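Thiosulfate:glutathione sulfurtransferase (Homo sapiens, PDB 6BEV) transfers sulfur from thiosulfate to glutathione, releasing sulfite and forming S-sulfanylglutathione, a central intermediate of hydrogen sulfide metabolism. Local coordinates at residues E86-L90 with L115-G119; A41-R47 with H94-Q100; L61-E67 with F79-A85. All blocks are in the same frame, centred on the assembly; numbering follows the deposited sequence.

Interaction 1: residues E86-L90 with L115-G119; sequences EKPKL and LGYTG
Y117 meets L90 and P88 with its ring and K87 with its hydroxyl, and apolar packing accounts for most of this loop-to-loop contact. L90 was modelled in two conformers; in the one described, its CD1 sits over one face of the ring, 3.8 Å from the Y117 centroid and 25° off the normal, displaced toward the phenol end. The same leucine brings CG to 3.5 Å from the backbone O of G116. P88 adds a looser touch, its CG 4.3 Å from Y117 CE2. The ring reaches these partners because Y117 CG lies opposite the carbonyl carbon (chi1 -67°).

Other approaches are not direct hydrogen bonds. P88 O stands at the ring edge, 3.7 Å from Y117 CE2. K87 crosses the phenol nearly at right angles with its aliphatic CE 3.6 Å from Y117 OH, while its ammonium goes on to the carbonyls of L72 and M74.

Water supplies one weak bridge and one firm one. The first molecule donates to P88 O at 2.7 Å and has a weak, long contact with Y117 OH. The second donates to L90 O at 2.9 Å and accepts from G119 N at 2.8 Å.

Before the ring, G116, with phi 104°, closes helix 103-114 in a Schellman motif. The chemistry thus implies a join of one leucine methyl over the tyrosine face, other neighbours round its rim, and one backbone carbonyl-amide pair linked through water.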
loop_
_atom_site.group_PDB
_atom_site.type_symbol
_atom_site.label_atom_id
_atom_site.label_comp_id
_atom_site.label_asym_id
_atom_site.label_seq_id
_atom_site.Cartn_x
_atom_site.Cartn_y
_atom_site.Cartn_z
ATOM N N GLU A 86 -12.665 -3.154 -0.331
ATOM C CA GLU A 86 -12.780 -4.194 0.683
ATOM C C GLU A 86 -11.561 -4.187 1.606
ATOM O O GLU A 86 -10.420 -4.052 1.160
ATOM C CB GLU A 86 -12.922 -5.560 0.008
ATOM C CG GLU A 86 -13.226 -6.710 0.958
ATOM C CD GLU A 86 -13.570 -8.004 0.228
ATOM O OE1 GLU A 86 -14.560 -8.026 -0.537
ATOM O OE2 GLU A 86 -12.849 -9.006 0.416
ATOM N N LYS A 87 -11.807 -4.349 2.897
ATOM C CA LYS A 87 -10.723 -4.388 3.868
ATOM C C LYS A 87 -9.823 -5.586 3.580
ATOM O O LYS A 87 -10.323 -6.688 3.349
ATOM C CB LYS A 87 -11.293 -4.509 5.284
ATOM C CG LYS A 87 -10.246 -4.364 6.381
ATOM C CD LYS A 87 -10.802 -4.571 7.777
ATOM C CE LYS A 87 -9.716 -4.344 8.799
ATOM N NZ LYS A 87 -10.159 -4.671 10.173
ATOM N N PRO A 88 -8.505 -5.426 3.596
ATOM C CA PRO A 88 -7.632 -6.588 3.448
ATOM C C PRO A 88 -7.789 -7.546 4.617
ATOM O O PRO A 88 -8.192 -7.173 5.714
ATOM C CB PRO A 88 -6.230 -5.975 3.441
ATOM C CG PRO A 88 -6.368 -4.680 4.141
ATOM C CD PRO A 88 -7.745 -4.188 3.818
ATOM N N LYS A 89 -7.415 -8.796 4.377
ATOM C CA LYS A 89 -7.453 -9.856 5.376
ATOM C C LYS A 89 -6.031 -10.199 5.799
ATOM O O LYS A 89 -5.081 -9.995 5.042
ATOM C CB LYS A 89 -8.145 -11.096 4.806
ATOM C CG LYS A 89 -9.575 -10.823 4.345
ATOM C CD LYS A 89 -10.216 -12.020 3.650
ATOM C CE LYS A 89 -9.488 -12.418 2.367
ATOM N NZ LYS A 89 -9.268 -11.302 1.375
ATOM N N LEU A 90 -5.890 -10.700 7.035
ATOM C CA LEU A 90 -4.558 -10.943 7.579
ATOM C C LEU A 90 -3.789 -11.945 6.743
ATOM O O LEU A 90 -2.554 -11.908 6.710
ATOM C CB LEU A 90 -4.641 -11.458 9.015
ATOM C CG LEU A 90 -4.567 -10.397 10.108
ATOM C CD1 LEU A 90 -5.802 -9.530 10.090
ATOM C CD2 LEU A 90 -4.381 -11.057 11.474
ATOM N N LEU A 115 0.245 -5.598 13.268
ATOM C CA LEU A 115 -1.148 -5.935 13.515
ATOM C C LEU A 115 -1.527 -7.285 12.932
ATOM O O LEU A 115 -2.703 -7.672 12.996
ATOM C CB LEU A 115 -2.061 -4.824 13.001
ATOM C CG LEU A 115 -1.900 -3.482 13.722
ATOM C CD1 LEU A 115 -2.729 -2.410 13.036
ATOM C CD2 LEU A 115 -2.267 -3.573 15.192
ATOM N N GLY A 116 -0.553 -8.021 12.401
ATOM C CA GLY A 116 -0.765 -9.376 11.949
ATOM C C GLY A 116 -0.853 -9.563 10.449
ATOM O O GLY A 116 -1.072 -10.697 10.002
ATOM N N TYR A 117 -0.671 -8.505 9.651
ATOM C CA TYR A 117 -0.753 -8.611 8.190
ATOM C C TYR A 117 0.596 -9.066 7.658
ATOM O O TYR A 117 1.457 -8.266 7.281
ATOM C CB TYR A 117 -1.207 -7.291 7.574
ATOM C CG TYR A 117 -2.631 -6.947 7.940
ATOM C CD1 TYR A 117 -2.932 -6.349 9.165
ATOM C CD2 TYR A 117 -3.689 -7.264 7.106
ATOM C CE1 TYR A 117 -4.229 -6.070 9.533
ATOM C CE2 TYR A 117 -4.994 -6.978 7.466
ATOM C CZ TYR A 117 -5.263 -6.387 8.682
ATOM O OH TYR A 117 -6.558 -6.111 9.033
ATOM N N THR A 118 0.768 -10.382 7.609
ATOM C CA THR A 118 2.053 -10.968 7.243
ATOM C C THR A 118 2.405 -10.731 5.781
ATOM O O THR A 118 3.575 -10.906 5.407
ATOM C CB THR A 118 2.052 -12.472 7.517
ATOM O OG1 THR A 118 0.964 -13.081 6.822
ATOM C CG2 THR A 118 1.908 -12.767 8.996
ATOM N N GLY A 119 1.440 -10.335 4.955
ATOM C CA GLY A 119 1.649 -10.029 3.557
ATOM C C GLY A 119 2.021 -8.598 3.260
ATOM O O GLY A 119 2.182 -8.245 2.088
HETATM O O HOH W 1 -9.107 -8.250 8.049
HETATM O O HOH W 2 -1.313 -9.840 5.144
#

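Interaction 2: residues A41-R47 with H94-Q100; sequences ARLFDVR and HLVFFCQ
F98 lies against D45 of the parallel strand, with D45 CA over the ring face, 3.9 Å from the F98 centroid and 21° off its normal. D45 CB touches F98 CZ at 3.5 Å. With chi1 at 68°, F98 CG falls between the backbone N and the carbonyl carbon, which swings the ring toward strand 42-45. On the other sheet face, F44 and F97 run side by side, planes 19° apart but centroids 4.9 Å apart, so they barely overlap; F44 CB touches F97 CD2 at 3.5 Å. Five backbone bonds fix the pairing, ending with V46 N to F98 O at 2.9 Å.

R47 lays its CD 3.5 Å from Q100 N and grips D45 side-on in a salt bridge, NE to OD1 and NH2 to OD2 (2.8 Å); OD1 also takes the R47 amide in an Asx turn, and OD2 bonds T56 OG1. Replacing D45 with an alanine removes both oxygens and is likely to leave T56 OG1 without its mate and the R47 guanidinium held less firmly, by G55 O, beside the loop carrying C99, the persulfide-forming cysteine.

L43 packs on helix 29-38, V46 and F97 on helix 103-114; strand 61-62 flanks 42-45 and 120-122 flanks 95-98.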
loop_
_atom_site.group_PDB
_atom_site.type_symbol
_atom_site.label_atom_id
_atom_site.label_comp_id
_atom_site.label_asym_id
_atom_site.label_seq_id
_atom_site.Cartn_x
_atom_site.Cartn_y
_atom_site.Cartn_z
ATOM N N ALA A 41 -1.132 -8.455 -6.397
ATOM C CA ALA A 41 -0.766 -7.442 -5.409
ATOM C C ALA A 41 -1.845 -6.376 -5.323
ATOM O O ALA A 41 -2.465 -6.007 -6.320
ATOM C CB ALA A 41 0.558 -6.756 -5.761
ATOM N N ARG A 42 -2.028 -5.858 -4.114
ATOM C CA ARG A 42 -2.865 -4.700 -3.857
ATOM C C ARG A 42 -1.957 -3.569 -3.418
ATOM O O ARG A 42 -1.023 -3.796 -2.653
ATOM C CB ARG A 42 -3.847 -4.986 -2.731
ATOM C CG ARG A 42 -5.112 -5.669 -3.132
ATOM C CD ARG A 42 -6.075 -5.655 -1.953
ATOM N NE ARG A 42 -6.821 -4.403 -1.754
ATOM C CZ ARG A 42 -7.766 -4.239 -0.817
ATOM N NH1 ARG A 42 -8.057 -5.220 0.021
ATOM N NH2 ARG A 42 -8.421 -3.093 -0.693
ATOM N N LEU A 43 -2.239 -2.368 -3.894
ATOM C CA LEU A 43 -1.413 -1.202 -3.642
ATOM C C LEU A 43 -2.115 -0.261 -2.679
ATOM O O LEU A 43 -3.303 0.038 -2.847
ATOM C CB LEU A 43 -1.174 -0.433 -4.945
ATOM C CG LEU A 43 -0.177 -1.031 -5.928
ATOM C CD1 LEU A 43 -0.359 -0.417 -7.315
ATOM C CD2 LEU A 43 1.219 -0.806 -5.420
ATOM N N PHE A 44 -1.345 0.293 -1.748
ATOM C CA PHE A 44 -1.819 1.285 -0.781
ATOM C C PHE A 44 -0.854 2.463 -0.788
ATOM O O PHE A 44 0.307 2.317 -0.391
ATOM C CB PHE A 44 -1.905 0.685 0.620
ATOM C CG PHE A 44 -2.799 -0.514 0.700
ATOM C CD1 PHE A 44 -4.142 -0.373 0.980
ATOM C CD2 PHE A 44 -2.309 -1.784 0.478
ATOM C CE1 PHE A 44 -4.977 -1.483 1.028
ATOM C CE2 PHE A 44 -3.137 -2.888 0.511
ATOM C CZ PHE A 44 -4.465 -2.738 0.806
ATOM N N ASP A 45 -1.346 3.621 -1.229
ATOM C CA ASP A 45 -0.602 4.880 -1.207
ATOM C C ASP A 45 -0.823 5.481 0.175
ATOM O O ASP A 45 -1.955 5.827 0.530
ATOM C CB ASP A 45 -1.160 5.798 -2.296
ATOM C CG ASP A 45 -0.354 7.082 -2.482
ATOM O OD1 ASP A 45 0.307 7.550 -1.535
ATOM O OD2 ASP A 45 -0.415 7.629 -3.599
ATOM N N VAL A 46 0.237 5.550 0.980
ATOM C CA VAL A 46 0.113 6.007 2.360
ATOM C C VAL A 46 0.496 7.473 2.525
ATOM O O VAL A 46 0.681 7.941 3.654
ATOM C CB VAL A 46 0.850 5.088 3.344
ATOM C CG1 VAL A 46 0.328 3.669 3.214
ATOM C CG2 VAL A 46 2.358 5.152 3.163
ATOM N N ARG A 47 0.604 8.211 1.422
ATOM C CA ARG A 47 0.776 9.649 1.497
ATOM C C ARG A 47 -0.541 10.319 1.899
ATOM O O ARG A 47 -1.580 9.678 2.050
ATOM C CB ARG A 47 1.256 10.167 0.151
ATOM C CG ARG A 47 2.606 9.585 -0.261
ATOM C CD ARG A 47 3.048 10.094 -1.606
ATOM N NE ARG A 47 2.102 9.674 -2.627
ATOM C CZ ARG A 47 1.901 10.291 -3.778
ATOM N NH1 ARG A 47 2.625 11.359 -4.118
ATOM N NH2 ARG A 47 0.985 9.811 -4.595
ATOM N N HIS A 94 1.056 -9.896 -0.555
ATOM C CA HIS A 94 1.452 -8.781 -1.390
ATOM C C HIS A 94 0.528 -7.584 -1.217
ATOM O O HIS A 94 0.019 -7.001 -2.189
ATOM C CB HIS A 94 1.570 -9.199 -2.842
ATOM C CG HIS A 94 2.363 -10.440 -3.035
ATOM N ND1 HIS A 94 3.704 -10.524 -2.734
ATOM C CD2 HIS A 94 1.996 -11.655 -3.504
ATOM C CE1 HIS A 94 4.131 -11.740 -3.018
ATOM N NE2 HIS A 94 3.115 -12.444 -3.487
ATOM N N LEU A 95 0.354 -7.194 0.046
ATOM C CA LEU A 95 -0.254 -5.913 0.391
ATOM C C LEU A 95 0.888 -4.897 0.362
ATOM O O LEU A 95 1.720 -4.859 1.268
ATOM C CB LEU A 95 -0.918 -5.979 1.760
ATOM C CG LEU A 95 -2.008 -7.048 1.933
ATOM C CD1 LEU A 95 -2.516 -7.020 3.356
ATOM C CD2 LEU A 95 -3.151 -6.868 0.954
ATOM N N VAL A 96 0.967 -4.114 -0.707
ATOM C CA VAL A 96 2.134 -3.287 -0.990
ATOM C C VAL A 96 1.835 -1.837 -0.629
ATOM O O VAL A 96 0.945 -1.208 -1.212
ATOM C CB VAL A 96 2.558 -3.420 -2.459
ATOM C CG1 VAL A 96 3.718 -2.490 -2.750
ATOM C CG2 VAL A 96 2.924 -4.863 -2.771
ATOM N N PHE A 97 2.612 -1.303 0.309
ATOM C CA PHE A 97 2.489 0.072 0.773
ATOM C C PHE A 97 3.600 0.915 0.163
ATOM O O PHE A 97 4.719 0.429 -0.052
ATOM C CB PHE A 97 2.573 0.100 2.311
ATOM C CG PHE A 97 1.472 -0.682 2.963
ATOM C CD1 PHE A 97 1.591 -2.047 3.195
ATOM C CD2 PHE A 97 0.276 -0.057 3.305
ATOM C CE1 PHE A 97 0.541 -2.755 3.750
ATOM C CE2 PHE A 97 -0.766 -0.771 3.856
ATOM C CZ PHE A 97 -0.627 -2.110 4.077
ATOM N N PHE A 98 3.300 2.195 -0.089
ATOM C CA PHE A 98 4.334 3.079 -0.613
ATOM C C PHE A 98 4.013 4.536 -0.302
ATOM O O PHE A 98 2.851 4.932 -0.199
ATOM C CB PHE A 98 4.507 2.908 -2.137
ATOM C CG PHE A 98 3.331 3.386 -2.944
ATOM C CD1 PHE A 98 3.271 4.675 -3.476
ATOM C CD2 PHE A 98 2.260 2.544 -3.169
ATOM C CE1 PHE A 98 2.147 5.091 -4.189
ATOM C CE2 PHE A 98 1.140 2.966 -3.891
ATOM C CZ PHE A 98 1.088 4.233 -4.402
ATOM N N CYS A 99 5.068 5.352 -0.255
ATOM C CA CYS A 99 4.928 6.808 -0.289
ATOM C C CYS A 99 5.728 7.331 -1.486
ATOM O O CYS A 99 5.877 6.602 -2.469
ATOM C CB CYS A 99 5.329 7.447 1.042
ATOM S SG CYS A 99 7.067 7.220 1.463
ATOM N N GLN A 100 6.232 8.572 -1.466
ATOM C CA GLN A 100 7.001 9.067 -2.616
ATOM C C GLN A 100 8.497 8.786 -2.510
ATOM O O GLN A 100 9.182 8.832 -3.531
ATOM C CB GLN A 100 6.743 10.560 -2.918
ATOM C CG GLN A 100 7.593 11.598 -2.165
ATOM C CD GLN A 100 7.207 11.759 -0.698
ATOM O OE1 GLN A 100 6.795 10.808 -0.017
ATOM N NE2 GLN A 100 7.331 12.979 -0.200
#

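Interaction 3: residues L61-E67 with F79-A85; sequences LNIPVSE and FQALYSA
Edge strand 61-62 of the parallel rhodanese sheet, with the turn leading into helix 65-73, is covered here by the last turn of helix 76-83 and the residues after it. Y83 is the central side chain. Its phenol crosses to the start of helix 65-73, where OH donates to E67 OE1 at 2.7 Å, using the anti lone pair, the one away from the other oxygen. OE1 lies near the ring plane at its edge, and the carboxylate is turned 31° from that plane. E67 CB is also close, 3.4 Å from Y83 OH, and E67 OE2 forms a salt bridge with R49 NE.

I63, just after strand 61-62, comes over one face of the tyrosine: its CG1 lies 4.2 Å from the Y83 centroid, 21° off the normal, while L82 CG, from the tyrosine's own helix, lies over the opposite face. I63 CD1 extends onward to F79, reaching CZ at 3.8 Å. L61 CD2 also meets F79 CZ, at 4.0 Å, the two side chains coming from opposite directions, and lies equally far from A85 CB, just beyond the helix. With CG opposite the backbone N (chi1 178°), both L61 methyls reach this segment; CD1 rests 3.5 Å from Y83 O.

The chemistry is two-part: an apolar wedge of L61 and I63 against F79 and Y83, with one hydroxyl-carboxylate hydrogen bond at its far end. Because E67 also holds R49, it is constrained from two sides; the bond is likely to hold the phenol end and orient its hydrogen, while I63 and L82 on the two faces hinder ring rotation.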
loop_
_atom_site.group_PDB
_atom_site.type_symbol
_atom_site.label_atom_id
_atom_site.label_comp_id
_atom_site.label_asym_id
_atom_site.label_seq_id
_atom_site.Cartn_x
_atom_site.Cartn_y
_atom_site.Cartn_z
ATOM N N LEU A 61 -4.943 2.347 -3.611
ATOM C CA LEU A 61 -5.913 2.891 -2.670
ATOM C C LEU A 61 -5.191 3.814 -1.698
ATOM O O LEU A 61 -4.186 3.418 -1.107
ATOM C CB LEU A 61 -6.550 1.743 -1.889
ATOM C CG LEU A 61 -7.555 2.172 -0.833
ATOM C CD1 LEU A 61 -8.750 2.860 -1.463
ATOM C CD2 LEU A 61 -7.991 0.973 -0.017
ATOM N N ASN A 62 -5.702 5.028 -1.510
ATOM C CA ASN A 62 -5.063 5.977 -0.602
ATOM C C ASN A 62 -5.557 5.747 0.826
ATOM O O ASN A 62 -6.727 5.995 1.143
ATOM C CB ASN A 62 -5.369 7.392 -1.072
ATOM C CG ASN A 62 -4.757 8.485 -0.200
ATOM O OD1 ASN A 62 -5.348 9.543 -0.052
ATOM N ND2 ASN A 62 -3.585 8.244 0.358
ATOM N N ILE A 63 -4.653 5.273 1.680
ATOM C CA ILE A 63 -4.865 5.241 3.125
ATOM C C ILE A 63 -3.677 5.958 3.733
ATOM O O ILE A 63 -2.605 5.349 3.915
ATOM C CB ILE A 63 -4.983 3.830 3.720
ATOM C CG1 ILE A 63 -6.040 3.013 2.988
ATOM C CG2 ILE A 63 -5.306 3.960 5.199
ATOM C CD1 ILE A 63 -6.184 1.590 3.497
ATOM N N PRO A 64 -3.796 7.250 4.019
ATOM C CA PRO A 64 -2.668 7.967 4.626
ATOM C C PRO A 64 -2.151 7.214 5.844
ATOM O O PRO A 64 -2.916 6.617 6.610
ATOM C CB PRO A 64 -3.287 9.311 5.019
ATOM C CG PRO A 64 -4.379 9.525 4.014
ATOM C CD PRO A 64 -4.950 8.140 3.784
ATOM N N VAL A 65 -0.833 7.272 6.041
ATOM C CA VAL A 65 -0.251 6.501 7.132
ATOM C C VAL A 65 -0.872 6.881 8.476
ATOM O O VAL A 65 -1.039 6.025 9.345
ATOM C CB VAL A 65 1.289 6.591 7.111
ATOM C CG1 VAL A 65 1.779 8.003 7.423
ATOM C CG2 VAL A 65 1.893 5.541 8.046
ATOM N N SER A 66 -1.262 8.146 8.656
ATOM C CA SER A 66 -1.896 8.573 9.899
ATOM C C SER A 66 -3.284 7.975 10.104
ATOM O O SER A 66 -3.795 8.001 11.230
ATOM C CB SER A 66 -2.011 10.093 9.933
ATOM O OG SER A 66 -2.761 10.562 8.824
ATOM N N GLU A 67 -3.911 7.462 9.046
ATOM C CA GLU A 67 -5.195 6.772 9.116
ATOM C C GLU A 67 -5.063 5.258 9.167
ATOM O O GLU A 67 -6.059 4.578 9.415
ATOM C CB GLU A 67 -6.059 7.100 7.890
ATOM C CG GLU A 67 -6.435 8.559 7.752
ATOM C CD GLU A 67 -7.214 8.867 6.478
ATOM O OE1 GLU A 67 -7.908 7.971 5.934
ATOM O OE2 GLU A 67 -7.127 10.024 6.017
ATOM N N PHE A 79 -14.649 0.038 6.918
ATOM C CA PHE A 79 -13.583 0.231 5.946
ATOM C C PHE A 79 -14.161 0.457 4.549
ATOM O O PHE A 79 -13.761 1.380 3.828
ATOM C CB PHE A 79 -12.659 -0.993 5.979
ATOM C CG PHE A 79 -11.458 -0.878 5.072
ATOM C CD1 PHE A 79 -11.586 -1.007 3.688
ATOM C CD2 PHE A 79 -10.189 -0.651 5.587
ATOM C CE1 PHE A 79 -10.494 -0.909 2.857
ATOM C CE2 PHE A 79 -9.083 -0.559 4.744
ATOM C CZ PHE A 79 -9.239 -0.687 3.378
ATOM N N GLN A 80 -15.119 -0.377 4.153
ATOM C CA GLN A 80 -15.737 -0.215 2.844
ATOM C C GLN A 80 -16.387 1.156 2.723
ATOM O O GLN A 80 -16.290 1.816 1.681
ATOM C CB GLN A 80 -16.763 -1.332 2.646
ATOM C CG GLN A 80 -17.608 -1.238 1.394
ATOM C CD GLN A 80 -16.847 -1.503 0.123
ATOM O OE1 GLN A 80 -16.163 -2.519 -0.010
ATOM N NE2 GLN A 80 -16.991 -0.604 -0.841
ATOM N N ALA A 81 -17.081 1.595 3.774
ATOM C CA ALA A 81 -17.736 2.898 3.723
ATOM C C ALA A 81 -16.717 4.020 3.520
ATOM O O ALA A 81 -16.921 4.919 2.696
ATOM C CB ALA A 81 -18.546 3.137 4.988
ATOM N N LEU A 82 -15.627 4.009 4.289
ATOM C CA LEU A 82 -14.706 5.141 4.239
ATOM C C LEU A 82 -13.840 5.116 2.987
ATOM O O LEU A 82 -13.589 6.167 2.387
ATOM C CB LEU A 82 -13.832 5.169 5.487
ATOM C CG LEU A 82 -12.924 6.386 5.640
ATOM C CD1 LEU A 82 -13.683 7.702 5.522
ATOM C CD2 LEU A 82 -12.177 6.309 6.943
ATOM N N TYR A 83 -13.357 3.935 2.602
ATOM C CA TYR A 83 -12.349 3.796 1.555
ATOM C C TYR A 83 -12.892 3.280 0.225
ATOM O O TYR A 83 -12.153 3.280 -0.763
ATOM C CB TYR A 83 -11.180 2.912 2.052
ATOM C CG TYR A 83 -10.479 3.561 3.222
ATOM C CD1 TYR A 83 -9.705 4.700 3.044
ATOM C CD2 TYR A 83 -10.646 3.080 4.507
ATOM C CE1 TYR A 83 -9.105 5.336 4.111
ATOM C CE2 TYR A 83 -10.041 3.711 5.576
ATOM C CZ TYR A 83 -9.287 4.841 5.381
ATOM O OH TYR A 83 -8.720 5.449 6.496
ATOM N N SER A 84 -14.153 2.851 0.170
ATOM C CA SER A 84 -14.776 2.386 -1.071
ATOM C C SER A 84 -14.037 1.189 -1.664
ATOM O O SER A 84 -13.923 1.057 -2.883
ATOM C CB SER A 84 -14.892 3.513 -2.101
ATOM O OG SER A 84 -15.660 4.583 -1.604
ATOM N N ALA A 85 -13.560 0.303 -0.797
ATOM C CA ALA A 85 -12.832 -0.896 -1.194
ATOM C C ALA A 85 -12.963 -1.888 -0.048
ATOM O O ALA A 85 -13.324 -1.520 1.067
ATOM C CB ALA A 85 -11.353 -0.606 -1.477
#

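Overall arrangement
All three contacts belong to one rhodanese domain with a parallel sheet ordered 61-62, 42-45, 95-98, 120-122. Interaction 2 is central, about 2 Å from the chain centre, and joins the two inner strands; interactions 1 and 3 lie about 14 Å apart, 11 Å from that centre and 13 and 12 Å from interaction 2, between centres. Along the chain, interaction 3 closes before interaction 1 opens, and both of its segments fall between those of interaction 2, whereas interactions 1 and 2 alternate. Direct ties exist: E86 O to R42 NH1, G119 O to L95 N, and D45 N to L61 O. Peripheral packing is thereby connected to the core strands, whose 95-98 end presents C99.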